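Local coordinates for putative NADPH-dependent oxidoreductase (Desulfitobacterium hafniense DCB-2, PDB 3DB2), which is probably an NADPH-dependent oxidoreductase that binds its dinucleotide on a Rossmann-fold domain, its physiological substrate being unidentified, at residues D268-A279 and I289-V300. Sequence-based numbering, arbitrary orientation.
Sequences DEHSTLIKREFA and ILRDVKVDFESV. With GOL (glycerol), chain E.
R276 and D292 face each other as a non-hydrogen-bonded pair of the antiparallel hairpin, and their flat ends meet side-on. R276 NE lies 2.9 Å from D292 OD1 and R276 NH2 3.1 Å from D292 OD2, each oxygen of D292 accepting through its syn lone pair, with the two planes only 5° apart. The R276 chain runs out with CG anti to the backbone N (chi1 174°) and turns at chi3 (-69°), which lays the NE edge along the carboxylate. Since R276 NH1 also bonds to G239 O of the second subunit, an alanine here would probably leave D292 without its countercharge and that carbonyl without its donor. On the other face E277 and R291 pair as opposite charges, their planes steeply inclined, although the exact place of the E277 carboxylate is uncertain; K275 chiefly serves E143.

On either side of R276-D292 the backbones are joined by mutual bonds, of K275 with V293 (N to O 2.8 Å each way) and of E277 with R291. At L273 and V295, V295 N bonds directly to L273 O (2.9 Å), while water 2 accepts from L273 N and donates to V295 O. Glycerol, probably from the crystallisation liquor, sits over one face of the F297 ring. D268 OD2 accepts from V300 N at 3.0 Å through its anti lone pair.

L273, branched and apolar, suits the helix-facing side because it packs between V295 (CD2 to CG1 3.8 Å) and M135 with no polar group to satisfy. I274 CD1 instead lies over the K294 backbone. Charge pairs on both faces, one beside the second subunit, thus reinforce the backbone bonds of strand 290-295, outermost in its sheet within this chain, while the buried D268 carboxylate, also bound by G130 N and A131 N, ties the following chain to the start of helix 130-140.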
loop_
_atom_site.group_PDB
_atom_site.type_symbol
_atom_site.label_atom_id
_atom_site.label_comp_id
_atom_site.label_asym_id
_atom_site.label_seq_id
_atom_site.Cartn_x
_atom_site.Cartn_y
_atom_site.Cartn_z
ATOM N N ASP C 268 -12.378 -16.891 -10.099
ATOM C CA ASP C 268 -12.355 -15.608 -10.810
ATOM C C ASP C 268 -13.675 -14.852 -10.780
ATOM O O ASP C 268 -13.708 -13.625 -10.934
ATOM C CB ASP C 268 -11.971 -15.847 -12.256
ATOM C CG ASP C 268 -10.488 -15.947 -12.532
ATOM O OD1 ASP C 268 -9.746 -15.020 -12.141
ATOM O OD2 ASP C 268 -10.027 -16.946 -13.142
ATOM N N GLU C 269 -14.796 -15.552 -10.619
ATOM C CA GLU C 269 -16.094 -14.891 -10.623
ATOM C C GLU C 269 -16.308 -14.116 -9.329
ATOM O O GLU C 269 -17.172 -13.240 -9.299
ATOM C CB GLU C 269 -17.251 -15.892 -10.774
ATOM C CG GLU C 269 -17.222 -16.627 -12.100
ATOM C CD GLU C 269 -18.417 -17.548 -12.303
ATOM O OE1 GLU C 269 -19.524 -17.239 -11.805
ATOM O OE2 GLU C 269 -18.256 -18.589 -12.971
ATOM N N HIS C 270 -15.523 -14.438 -8.311
ATOM C CA HIS C 270 -15.591 -13.728 -7.039
ATOM C C HIS C 270 -14.428 -12.744 -6.896
ATOM O O HIS C 270 -13.799 -12.588 -5.849
ATOM C CB HIS C 270 -15.666 -14.753 -5.909
ATOM C CG HIS C 270 -16.904 -15.585 -6.167
ATOM N ND1 HIS C 270 -18.080 -15.357 -5.496
ATOM C CD2 HIS C 270 -17.156 -16.599 -7.023
ATOM C CE1 HIS C 270 -19.009 -16.206 -5.914
ATOM N NE2 HIS C 270 -18.473 -16.984 -6.836
ATOM N N SER C 271 -14.174 -12.057 -8.015
ATOM C CA SER C 271 -13.140 -11.012 -8.060
ATOM C C SER C 271 -13.645 -9.876 -8.941
ATOM O O SER C 271 -14.593 -10.054 -9.702
ATOM C CB SER C 271 -11.822 -11.592 -8.554
ATOM O OG SER C 271 -11.816 -11.885 -9.939
ATOM N N THR C 272 -13.016 -8.713 -8.856
ATOM C CA THR C 272 -13.378 -7.565 -9.653
ATOM C C THR C 272 -12.037 -6.936 -10.115
ATOM O O THR C 272 -11.130 -6.880 -9.276
ATOM C CB THR C 272 -14.095 -6.396 -8.979
ATOM O OG1 THR C 272 -13.587 -6.271 -7.636
ATOM C CG2 THR C 272 -15.597 -6.592 -8.914
ATOM N N LEU C 273 -12.026 -6.525 -11.358
ATOM C CA LEU C 273 -10.868 -5.777 -11.866
ATOM C C LEU C 273 -11.408 -4.465 -12.441
ATOM O O LEU C 273 -12.318 -4.538 -13.257
ATOM C CB LEU C 273 -10.086 -6.565 -12.890
ATOM C CG LEU C 273 -8.906 -5.875 -13.595
ATOM C CD1 LEU C 273 -7.822 -5.449 -12.626
ATOM C CD2 LEU C 273 -8.331 -6.754 -14.693
ATOM N N ILE C 274 -10.837 -3.354 -11.996
ATOM C CA ILE C 274 -11.359 -2.057 -12.481
ATOM C C ILE C 274 -10.180 -1.319 -13.066
ATOM O O ILE C 274 -9.092 -1.373 -12.516
ATOM C CB ILE C 274 -12.070 -1.336 -11.340
ATOM C CG1 ILE C 274 -13.488 -1.896 -11.061
ATOM C CG2 ILE C 274 -12.064 0.165 -11.582
ATOM C CD1 ILE C 274 -14.546 -1.168 -11.878
ATOM N N LYS C 275 -10.373 -0.674 -14.208
ATOM C CA LYS C 275 -9.425 0.174 -14.880
ATOM C C LYS C 275 -9.815 1.650 -14.681
ATOM O O LYS C 275 -10.947 2.039 -14.971
ATOM C CB LYS C 275 -9.386 -0.092 -16.382
ATOM C CG LYS C 275 -8.271 0.525 -17.184
ATOM C CD LYS C 275 -8.583 0.447 -18.690
ATOM C CE LYS C 275 -7.314 0.400 -19.529
ATOM N NZ LYS C 275 -7.623 0.539 -20.980
ATOM N N ARG C 276 -8.869 2.427 -14.198
ATOM C CA ARG C 276 -9.061 3.867 -14.039
ATOM C C ARG C 276 -8.260 4.566 -15.132
ATOM O O ARG C 276 -7.031 4.414 -15.146
ATOM C CB ARG C 276 -8.645 4.349 -12.655
ATOM C CG ARG C 276 -8.717 5.890 -12.563
ATOM C CD ARG C 276 -8.440 6.335 -11.120
ATOM N NE ARG C 276 -9.592 5.891 -10.326
ATOM C CZ ARG C 276 -9.704 6.159 -9.026
ATOM N NH1 ARG C 276 -8.735 6.853 -8.439
ATOM N NH2 ARG C 276 -10.775 5.729 -8.372
ATOM N N GLU C 277 -8.927 5.291 -16.037
ATOM C CA GLU C 277 -8.190 5.836 -17.178
ATOM C C GLU C 277 -8.684 7.234 -17.493
ATOM O O GLU C 277 -9.754 7.579 -16.998
ATOM C CB GLU C 277 -8.382 4.944 -18.414
ATOM C CG GLU C 277 -9.851 4.896 -18.788
ATOM C CD GLU C 277 -10.189 4.074 -19.999
ATOM O OE1 GLU C 277 -9.248 3.578 -20.637
ATOM O OE2 GLU C 277 -11.402 3.936 -20.264
ATOM N N PHE C 278 -7.934 7.986 -18.283
ATOM C CA PHE C 278 -8.391 9.304 -18.709
ATOM C C PHE C 278 -9.508 9.081 -19.727
ATOM O O PHE C 278 -9.329 8.217 -20.581
ATOM C CB PHE C 278 -7.276 10.151 -19.308
ATOM C CG PHE C 278 -6.067 10.303 -18.407
ATOM C CD1 PHE C 278 -6.130 11.188 -17.337
ATOM C CD2 PHE C 278 -4.923 9.566 -18.630
ATOM C CE1 PHE C 278 -5.035 11.332 -16.505
ATOM C CE2 PHE C 278 -3.818 9.718 -17.810
ATOM C CZ PHE C 278 -3.891 10.600 -16.744
ATOM N N ALA C 279 -10.568 9.845 -19.568
ATOM C CA ALA C 279 -11.720 9.867 -20.465
ATOM C C ALA C 279 -11.744 11.217 -21.191
ATOM O O ALA C 279 -10.788 11.997 -21.087
ATOM C CB ALA C 279 -13.016 9.609 -19.714
ATOM N N ILE C 289 -10.261 14.388 -17.230
ATOM C CA ILE C 289 -11.342 13.663 -16.584
ATOM C C ILE C 289 -10.981 12.170 -16.547
ATOM O O ILE C 289 -10.396 11.679 -17.514
ATOM C CB ILE C 289 -12.701 13.747 -17.284
ATOM C CG1 ILE C 289 -13.838 13.005 -16.582
ATOM C CG2 ILE C 289 -12.548 13.239 -18.712
ATOM C CD1 ILE C 289 -14.403 13.747 -15.395
ATOM N N LEU C 290 -11.358 11.521 -15.461
ATOM C CA LEU C 290 -11.092 10.094 -15.285
ATOM C C LEU C 290 -12.370 9.263 -15.221
ATOM O O LEU C 290 -13.404 9.675 -14.678
ATOM C CB LEU C 290 -10.274 9.917 -14.008
ATOM C CG LEU C 290 -8.857 10.478 -13.976
ATOM C CD1 LEU C 290 -8.288 10.391 -12.563
ATOM C CD2 LEU C 290 -7.970 9.744 -14.964
ATOM N N ARG C 291 -12.320 8.049 -15.771
ATOM C CA ARG C 291 -13.415 7.101 -15.619
ATOM C C ARG C 291 -12.886 5.750 -15.107
ATOM O O ARG C 291 -11.774 5.393 -15.487
ATOM C CB ARG C 291 -14.166 6.896 -16.923
ATOM C CG ARG C 291 -13.404 6.203 -18.030
ATOM C CD ARG C 291 -14.348 5.723 -19.130
ATOM N NE ARG C 291 -13.636 5.086 -20.227
ATOM C CZ ARG C 291 -13.378 5.529 -21.444
ATOM N NH1 ARG C 291 -13.771 6.723 -21.863
ATOM N NH2 ARG C 291 -12.698 4.763 -22.302
ATOM N N ASP C 292 -13.714 5.116 -14.302
ATOM C CA ASP C 292 -13.487 3.768 -13.778
ATOM C C ASP C 292 -14.349 2.762 -14.538
ATOM O O ASP C 292 -15.579 2.839 -14.511
ATOM C CB ASP C 292 -13.779 3.656 -12.285
ATOM C CG ASP C 292 -12.743 4.323 -11.404
ATOM O OD1 ASP C 292 -11.674 4.707 -11.921
ATOM O OD2 ASP C 292 -12.982 4.472 -10.185
ATOM N N VAL C 293 -13.711 1.822 -15.216
ATOM C CA VAL C 293 -14.348 0.851 -16.071
ATOM C C VAL C 293 -14.112 -0.596 -15.605
ATOM O O VAL C 293 -12.967 -0.993 -15.340
ATOM C CB VAL C 293 -13.825 0.907 -17.522
ATOM C CG1 VAL C 293 -14.691 -0.037 -18.353
ATOM C CG2 VAL C 293 -13.864 2.310 -18.089
ATOM N N LYS C 294 -15.196 -1.356 -15.530
ATOM C CA LYS C 294 -15.073 -2.766 -15.168
ATOM C C LYS C 294 -14.414 -3.548 -16.291
ATOM O O LYS C 294 -14.713 -3.366 -17.474
ATOM C CB LYS C 294 -16.415 -3.425 -14.828
ATOM C CG LYS C 294 -16.155 -4.568 -13.843
ATOM C CD LYS C 294 -17.394 -5.057 -13.111
ATOM C CE LYS C 294 -17.146 -6.445 -12.506
ATOM N NZ LYS C 294 -18.010 -7.472 -13.138
ATOM N N VAL C 295 -13.483 -4.431 -15.915
ATOM C CA VAL C 295 -12.729 -5.255 -16.846
ATOM C C VAL C 295 -13.185 -6.696 -16.630
ATOM O O VAL C 295 -12.998 -7.220 -15.526
ATOM C CB VAL C 295 -11.206 -5.170 -16.695
ATOM C CG1 VAL C 295 -10.491 -6.026 -17.722
ATOM C CG2 VAL C 295 -10.735 -3.727 -16.821
ATOM N N ASP C 296 -13.783 -7.266 -17.672
ATOM C CA ASP C 296 -14.183 -8.692 -17.558
ATOM C C ASP C 296 -13.176 -9.564 -18.291
ATOM O O ASP C 296 -12.399 -9.088 -19.114
ATOM C CB ASP C 296 -15.621 -8.870 -18.020
ATOM C CG ASP C 296 -16.566 -8.233 -17.014
ATOM O OD1 ASP C 296 -16.616 -8.697 -15.853
ATOM O OD2 ASP C 296 -17.240 -7.235 -17.335
ATOM N N PHE C 297 -13.150 -10.852 -17.957
ATOM C CA PHE C 297 -12.152 -11.815 -18.358
ATOM C C PHE C 297 -12.677 -13.240 -18.134
ATOM O O PHE C 297 -13.546 -13.474 -17.278
ATOM C CB PHE C 297 -10.819 -11.626 -17.595
ATOM C CG PHE C 297 -11.025 -11.499 -16.094
ATOM C CD1 PHE C 297 -11.162 -12.618 -15.285
ATOM C CD2 PHE C 297 -11.094 -10.253 -15.499
ATOM C CE1 PHE C 297 -11.380 -12.479 -13.938
ATOM C CE2 PHE C 297 -11.322 -10.115 -14.151
ATOM C CZ PHE C 297 -11.478 -11.236 -13.355
ATOM N N GLU C 298 -12.165 -14.223 -18.873
ATOM C CA GLU C 298 -12.643 -15.575 -18.683
ATOM C C GLU C 298 -12.044 -16.142 -17.391
ATOM O O GLU C 298 -10.934 -15.786 -16.990
ATOM C CB GLU C 298 -12.253 -16.521 -19.816
ATOM C CG GLU C 298 -12.868 -16.216 -21.172
ATOM C CD GLU C 298 -14.384 -16.169 -21.145
ATOM O OE1 GLU C 298 -15.025 -17.222 -20.950
ATOM O OE2 GLU C 298 -14.923 -15.054 -21.347
ATOM N N SER C 299 -12.790 -17.042 -16.786
ATOM C CA SER C 299 -12.350 -17.767 -15.599
ATOM C C SER C 299 -11.365 -18.850 -16.022
ATOM O O SER C 299 -11.493 -19.361 -17.125
ATOM C CB SER C 299 -13.535 -18.410 -14.880
ATOM O OG SER C 299 -14.416 -17.424 -14.375
ATOM N N VAL C 300 -10.447 -19.185 -15.122
ATOM C CA VAL C 300 -9.477 -20.247 -15.253
ATOM C C VAL C 300 -9.479 -21.024 -13.943
ATOM O O VAL C 300 -9.369 -20.374 -12.883
ATOM C CB VAL C 300 -8.050 -19.702 -15.496
ATOM C CG1 VAL C 300 -7.024 -20.810 -15.619
ATOM C CG2 VAL C 300 -8.047 -18.816 -16.723
HETATM C C1 GOL E . -15.604 -12.201 -12.576
HETATM O O1 GOL E . -15.894 -13.068 -13.645
HETATM C C2 GOL E . -15.470 -10.816 -13.157
HETATM O O2 GOL E . -15.229 -9.861 -12.161
HETATM C C3 GOL E . -14.570 -10.846 -14.437
HETATM O O3 GOL E . -15.236 -11.156 -15.694
HETATM O O HOH W 1 -11.585 -19.232 -11.433
HETATM O O HOH W 2 -14.012 -7.445 -13.067
#